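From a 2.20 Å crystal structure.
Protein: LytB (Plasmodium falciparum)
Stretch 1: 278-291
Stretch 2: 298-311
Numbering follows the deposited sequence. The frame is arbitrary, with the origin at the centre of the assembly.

Stretch 1 278-291: DLNDVPDGHILIYS
Stretch 2, residues 298-311: QIREIAKKKKLIEI

A salt bridge joins the stretches: Lys 306 NZ lies 3.0 Å from Asp 284 OD1. The same ammonium donates a hydrogen bond to Val 282 O (NZ to O, 3.2 Å). Lys 306 runs m, t, t, m through its four chi angles (-68°, 173°, 151°, -78°); although its CA-to-CB bond points sideways, its end comes nearer stretch 1, and its CE approaches Leu 279 O at 3.3 Å. Asp 284 is m (chi1 -62°, chi2 18°).

A short hydrogen bond to a charged acceptor runs from Tyr 290 OH, the donor, to Glu 310 OE2 at 2.6 Å. The carboxylate oxygen lies at the ring edge, near the ring plane, as expected for a phenol hydrogen bond. Tyr 290 is m (chi1 -60°, chi2 -52°), and Glu 310 is m, t with chi3 -89°. The other carboxylate oxygen, Glu 310 OE1, makes a long salt bridge to Lys 304 NZ at 3.9 Å.

The backbone evidence defines a parallel strand pair. Strands 287-290 and 309-311 cross at -23°, with axes 4.8 Å apart at closest approach. The bridges pair Ile 287 with Ile 309, Leu 288 with Glu 310 and Ile 289 with Ile 311. Hydrogen bonds alternate in direction: Ile 309 N to His 286 O (2.8 Å, 154°), Leu 288 N to Ile 309 O (2.9 Å, 169°), Ile 311 N to Leu 288 O (2.9 Å, 166°) and Tyr 290 N to Ile 311 O (3.0 Å, 153°). CA-H...O contacts supplement them, from Ile 287 CA to Ile 309 O (3.5 Å) and from Ile 289 CA to Ile 311 O (3.1 Å).

Before the strand, a 3-10 segment spans 279-281, and a type II turn runs from Pro 283 to His 286. Gly 285, at phi/psi 83/-14, donates from its N to Lys 306 O (2.9 Å, 150°), while its CA lies 2.9 Å from Lys 307 O. At these angles a CB would jam against the preceding carbonyl oxygen. In stretch 2, helix 298-305 runs nearly antiparallel to strand 287-290 (170°, axes 10.8 Å apart). Lys 306 leaves helical phi/psi at -87/6; Lys 307 follows at 45/56, then Leu 308 at -89/154, leading the chain into its strand.

On the sheet, the register sets which side chains meet. Ile 287, Ile 289, Ile 309 and Ile 311 share one sheet face: Ile 287 CD1 meets Ile 309 CB at 3.6 Å and Ile 311 CD1 at 4.2 Å. Leu 288 (t, p) points to the other face with Glu 310, and its CD2 is 4.1 Å from CD1 of Leu 308 (m, t). Beyond the strand pair, Leu 308 CD2 also packs on Val 282 CG1 at 3.6 Å, and Leu 279 points toward the helix, its CD2 3.8 Å from both Ile 299 CG2 and Ile 302 CG2. Nearby, Tyr 290 OH sits 3.4 Å from Ala 303 CB, and Tyr 290 CD2 lies over one face of the Arg 300 guanidinium. Together the stretches bury 977 Å².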

# COMPACT_ATOMS: atom_id res chain seq x y z
N ASP A 278 11.79 -16.58 -5.60
CA ASP A 278 12.77 -17.13 -6.51
C ASP A 278 12.05 -17.64 -7.75
O ASP A 278 11.30 -18.62 -7.68
CB ASP A 278 13.54 -18.26 -5.82
CG ASP A 278 14.80 -18.65 -6.58
OD1 ASP A 278 14.75 -18.73 -7.82
OD2 ASP A 278 15.83 -18.88 -5.91
N LEU A 279 12.28 -16.99 -8.88
CA LEU A 279 11.61 -17.36 -10.12
C LEU A 279 11.96 -18.76 -10.63
O LEU A 279 11.29 -19.28 -11.52
CB LEU A 279 11.88 -16.32 -11.21
CG LEU A 279 10.81 -15.24 -11.29
CD1 LEU A 279 10.86 -14.35 -10.05
CD2 LEU A 279 10.95 -14.42 -12.57
N ASN A 280 13.00 -19.37 -10.07
CA ASN A 280 13.33 -20.75 -10.40
C ASN A 280 12.31 -21.71 -9.81
O ASN A 280 12.20 -22.86 -10.25
CB ASN A 280 14.71 -21.13 -9.88
CG ASN A 280 15.82 -20.57 -10.73
OD1 ASN A 280 15.60 -20.20 -11.89
ND2 ASN A 280 17.02 -20.49 -10.16
N ASP A 281 11.57 -21.24 -8.81
CA ASP A 281 10.50 -22.01 -8.21
C ASP A 281 9.32 -22.02 -9.17
O ASP A 281 8.31 -22.68 -8.92
CB ASP A 281 10.08 -21.41 -6.87
CG ASP A 281 11.14 -21.55 -5.80
OD1 ASP A 281 12.26 -22.02 -6.13
OD2 ASP A 281 10.87 -21.19 -4.64
N VAL A 282 9.45 -21.28 -10.27
CA VAL A 282 8.40 -21.23 -11.28
C VAL A 282 8.79 -22.00 -12.54
O VAL A 282 9.77 -21.67 -13.20
CB VAL A 282 8.07 -19.79 -11.68
CG1 VAL A 282 6.98 -19.78 -12.76
CG2 VAL A 282 7.64 -18.98 -10.46
N PRO A 283 8.01 -23.04 -12.87
CA PRO A 283 8.15 -23.77 -14.13
C PRO A 283 8.11 -22.83 -15.33
O PRO A 283 7.28 -21.92 -15.37
CB PRO A 283 6.92 -24.68 -14.15
CG PRO A 283 6.58 -24.88 -12.71
CD PRO A 283 6.95 -23.61 -12.01
N ASP A 284 9.01 -23.04 -16.29
CA ASP A 284 8.99 -22.29 -17.54
C ASP A 284 7.63 -22.46 -18.21
O ASP A 284 6.98 -23.49 -18.06
CB ASP A 284 10.10 -22.77 -18.47
CG ASP A 284 11.49 -22.55 -17.88
OD1 ASP A 284 11.58 -22.35 -16.65
OD2 ASP A 284 12.47 -22.58 -18.65
N GLY A 285 7.18 -21.44 -18.95
CA GLY A 285 5.92 -21.52 -19.65
C GLY A 285 4.70 -21.21 -18.80
O GLY A 285 3.61 -20.97 -19.33
N HIS A 286 4.87 -21.19 -17.48
CA HIS A 286 3.73 -21.03 -16.57
C HIS A 286 3.37 -19.57 -16.30
O HIS A 286 4.11 -18.65 -16.66
CB HIS A 286 3.98 -21.74 -15.24
CG HIS A 286 3.66 -23.20 -15.27
ND1 HIS A 286 4.27 -24.08 -16.14
CD2 HIS A 286 2.77 -23.93 -14.55
CE1 HIS A 286 3.78 -25.29 -15.95
NE2 HIS A 286 2.87 -25.23 -14.99
N ILE A 287 2.23 -19.39 -15.65
CA ILE A 287 1.73 -18.07 -15.26
C ILE A 287 2.54 -17.51 -14.10
O ILE A 287 2.80 -18.21 -13.12
CB ILE A 287 0.27 -18.15 -14.77
CG1 ILE A 287 -0.63 -18.73 -15.86
CG2 ILE A 287 -0.23 -16.79 -14.35
CD1 ILE A 287 -1.26 -17.68 -16.76
N LEU A 288 2.93 -16.25 -14.20
CA LEU A 288 3.46 -15.53 -13.06
C LEU A 288 2.78 -14.19 -12.92
O LEU A 288 2.71 -13.43 -13.88
CB LEU A 288 4.96 -15.31 -13.17
CG LEU A 288 5.55 -14.54 -11.98
CD1 LEU A 288 5.42 -15.35 -10.69
CD2 LEU A 288 7.00 -14.20 -12.25
N ILE A 289 2.29 -13.91 -11.71
CA ILE A 289 1.63 -12.64 -11.42
C ILE A 289 2.52 -11.71 -10.60
O ILE A 289 3.09 -12.12 -9.58
CB ILE A 289 0.34 -12.89 -10.64
CG1 ILE A 289 -0.58 -13.80 -11.46
CG2 ILE A 289 -0.34 -11.57 -10.34
CD1 ILE A 289 -1.87 -14.17 -10.77
N TYR A 290 2.64 -10.46 -11.04
CA TYR A 290 3.38 -9.46 -10.28
C TYR A 290 2.44 -8.77 -9.30
O TYR A 290 1.33 -8.38 -9.67
CB TYR A 290 4.03 -8.43 -11.21
CG TYR A 290 5.00 -9.03 -12.21
CD1 TYR A 290 6.03 -9.86 -11.80
CD2 TYR A 290 4.86 -8.78 -13.56
CE1 TYR A 290 6.91 -10.41 -12.71
CE2 TYR A 290 5.74 -9.33 -14.49
CZ TYR A 290 6.76 -10.15 -14.06
OH TYR A 290 7.64 -10.69 -14.98
N SER A 291 2.88 -8.61 -8.06
CA SER A 291 2.02 -8.08 -7.02
C SER A 291 1.72 -6.59 -7.22
O SER A 291 2.32 -5.93 -8.06
CB SER A 291 2.67 -8.26 -5.65
OG SER A 291 3.70 -7.30 -5.46
N GLN A 298 14.30 -5.96 -14.14
CA GLN A 298 15.23 -7.08 -14.32
C GLN A 298 14.50 -8.41 -14.16
O GLN A 298 14.75 -9.37 -14.89
CB GLN A 298 16.36 -6.98 -13.31
CG GLN A 298 17.27 -5.76 -13.50
CD GLN A 298 16.72 -4.48 -12.89
OE1 GLN A 298 15.61 -4.46 -12.36
NE2 GLN A 298 17.49 -3.41 -12.95
N ILE A 299 13.60 -8.47 -13.18
CA ILE A 299 12.81 -9.67 -12.94
C ILE A 299 12.02 -10.03 -14.20
O ILE A 299 11.85 -11.21 -14.51
CB ILE A 299 11.83 -9.48 -11.79
CG1 ILE A 299 12.59 -9.10 -10.51
CG2 ILE A 299 11.02 -10.73 -11.57
CD1 ILE A 299 13.63 -10.11 -10.12
N ARG A 300 11.56 -9.01 -14.91
CA ARG A 300 10.75 -9.23 -16.11
C ARG A 300 11.56 -9.94 -17.19
O ARG A 300 11.13 -10.96 -17.73
CB ARG A 300 10.19 -7.91 -16.64
CG ARG A 300 9.24 -7.24 -15.69
CD ARG A 300 8.84 -5.84 -16.12
NE ARG A 300 7.39 -5.76 -16.20
CZ ARG A 300 6.60 -5.09 -15.37
NH1 ARG A 300 7.09 -4.37 -14.38
NH2 ARG A 300 5.30 -5.13 -15.56
N GLU A 301 12.73 -9.40 -17.52
CA GLU A 301 13.51 -10.00 -18.60
C GLU A 301 13.80 -11.46 -18.26
O GLU A 301 13.83 -12.32 -19.15
CB GLU A 301 14.78 -9.20 -18.89
CG GLU A 301 15.67 -8.92 -17.69
CD GLU A 301 16.75 -7.89 -18.00
OE1 GLU A 301 16.54 -7.05 -18.91
OE2 GLU A 301 17.81 -7.91 -17.32
N ILE A 302 13.99 -11.75 -16.98
CA ILE A 302 14.16 -13.13 -16.54
C ILE A 302 12.93 -13.96 -16.86
O ILE A 302 13.05 -15.12 -17.26
CB ILE A 302 14.39 -13.20 -15.04
CG1 ILE A 302 15.78 -12.67 -14.71
CG2 ILE A 302 14.21 -14.63 -14.53
CD1 ILE A 302 16.15 -12.81 -13.25
N ALA A 303 11.76 -13.37 -16.67
CA ALA A 303 10.50 -14.05 -16.92
C ALA A 303 10.43 -14.47 -18.38
O ALA A 303 10.03 -15.59 -18.70
CB ALA A 303 9.32 -13.15 -16.57
N LYS A 304 10.83 -13.56 -19.27
CA LYS A 304 10.73 -13.80 -20.70
C LYS A 304 11.65 -14.93 -21.11
O LYS A 304 11.28 -15.76 -21.94
CB LYS A 304 11.05 -12.52 -21.48
CG LYS A 304 9.82 -11.64 -21.68
CD LYS A 304 10.14 -10.16 -21.63
CE LYS A 304 8.93 -9.38 -21.13
NZ LYS A 304 9.20 -7.95 -20.81
N LYS A 305 12.84 -14.99 -20.51
CA LYS A 305 13.76 -16.10 -20.73
C LYS A 305 13.10 -17.44 -20.44
O LYS A 305 13.32 -18.42 -21.15
CB LYS A 305 15.00 -15.94 -19.84
CG LYS A 305 16.11 -15.09 -20.44
CD LYS A 305 17.34 -15.12 -19.55
CE LYS A 305 18.62 -14.79 -20.32
NZ LYS A 305 19.84 -15.40 -19.70
N LYS A 306 12.29 -17.47 -19.38
CA LYS A 306 11.58 -18.68 -19.00
C LYS A 306 10.25 -18.80 -19.74
O LYS A 306 9.46 -19.70 -19.47
CB LYS A 306 11.29 -18.68 -17.51
CG LYS A 306 12.51 -18.82 -16.64
CD LYS A 306 12.13 -18.64 -15.18
CE LYS A 306 13.05 -19.41 -14.27
NZ LYS A 306 12.69 -20.87 -14.25
N LYS A 307 10.02 -17.88 -20.67
CA LYS A 307 8.77 -17.84 -21.40
C LYS A 307 7.56 -18.00 -20.47
O LYS A 307 6.72 -18.88 -20.66
CB LYS A 307 8.77 -18.90 -22.50
CG LYS A 307 8.22 -18.40 -23.83
CD LYS A 307 9.20 -18.61 -24.98
CE LYS A 307 8.70 -17.95 -26.26
NZ LYS A 307 9.60 -18.18 -27.42
N LEU A 308 7.48 -17.14 -19.46
CA LEU A 308 6.35 -17.17 -18.54
C LEU A 308 5.21 -16.30 -19.05
O LEU A 308 5.43 -15.35 -19.79
CB LEU A 308 6.78 -16.66 -17.16
CG LEU A 308 7.90 -17.44 -16.48
CD1 LEU A 308 8.30 -16.72 -15.20
CD2 LEU A 308 7.46 -18.86 -16.19
N ILE A 309 3.99 -16.63 -18.63
CA ILE A 309 2.85 -15.78 -18.90
C ILE A 309 2.84 -14.70 -17.85
O ILE A 309 2.33 -14.91 -16.75
CB ILE A 309 1.51 -16.50 -18.80
CG1 ILE A 309 1.59 -17.92 -19.37
CG2 ILE A 309 0.44 -15.69 -19.52
CD1 ILE A 309 1.87 -17.97 -20.84
N GLU A 310 3.41 -13.55 -18.18
CA GLU A 310 3.47 -12.43 -17.26
C GLU A 310 2.11 -11.76 -17.14
O GLU A 310 1.55 -11.26 -18.11
CB GLU A 310 4.49 -11.42 -17.75
CG GLU A 310 5.91 -11.92 -17.69
CD GLU A 310 6.88 -10.90 -18.24
OE1 GLU A 310 7.13 -10.93 -19.47
OE2 GLU A 310 7.37 -10.06 -17.45
N ILE A 311 1.59 -11.74 -15.92
CA ILE A 311 0.34 -11.05 -15.63
C ILE A 311 0.57 -10.02 -14.54
O ILE A 311 0.75 -10.36 -13.36
CB ILE A 311 -0.75 -12.04 -15.23
CG1 ILE A 311 -1.09 -12.91 -16.43
CG2 ILE A 311 -1.98 -11.28 -14.73
CD1 ILE A 311 -2.36 -13.70 -16.28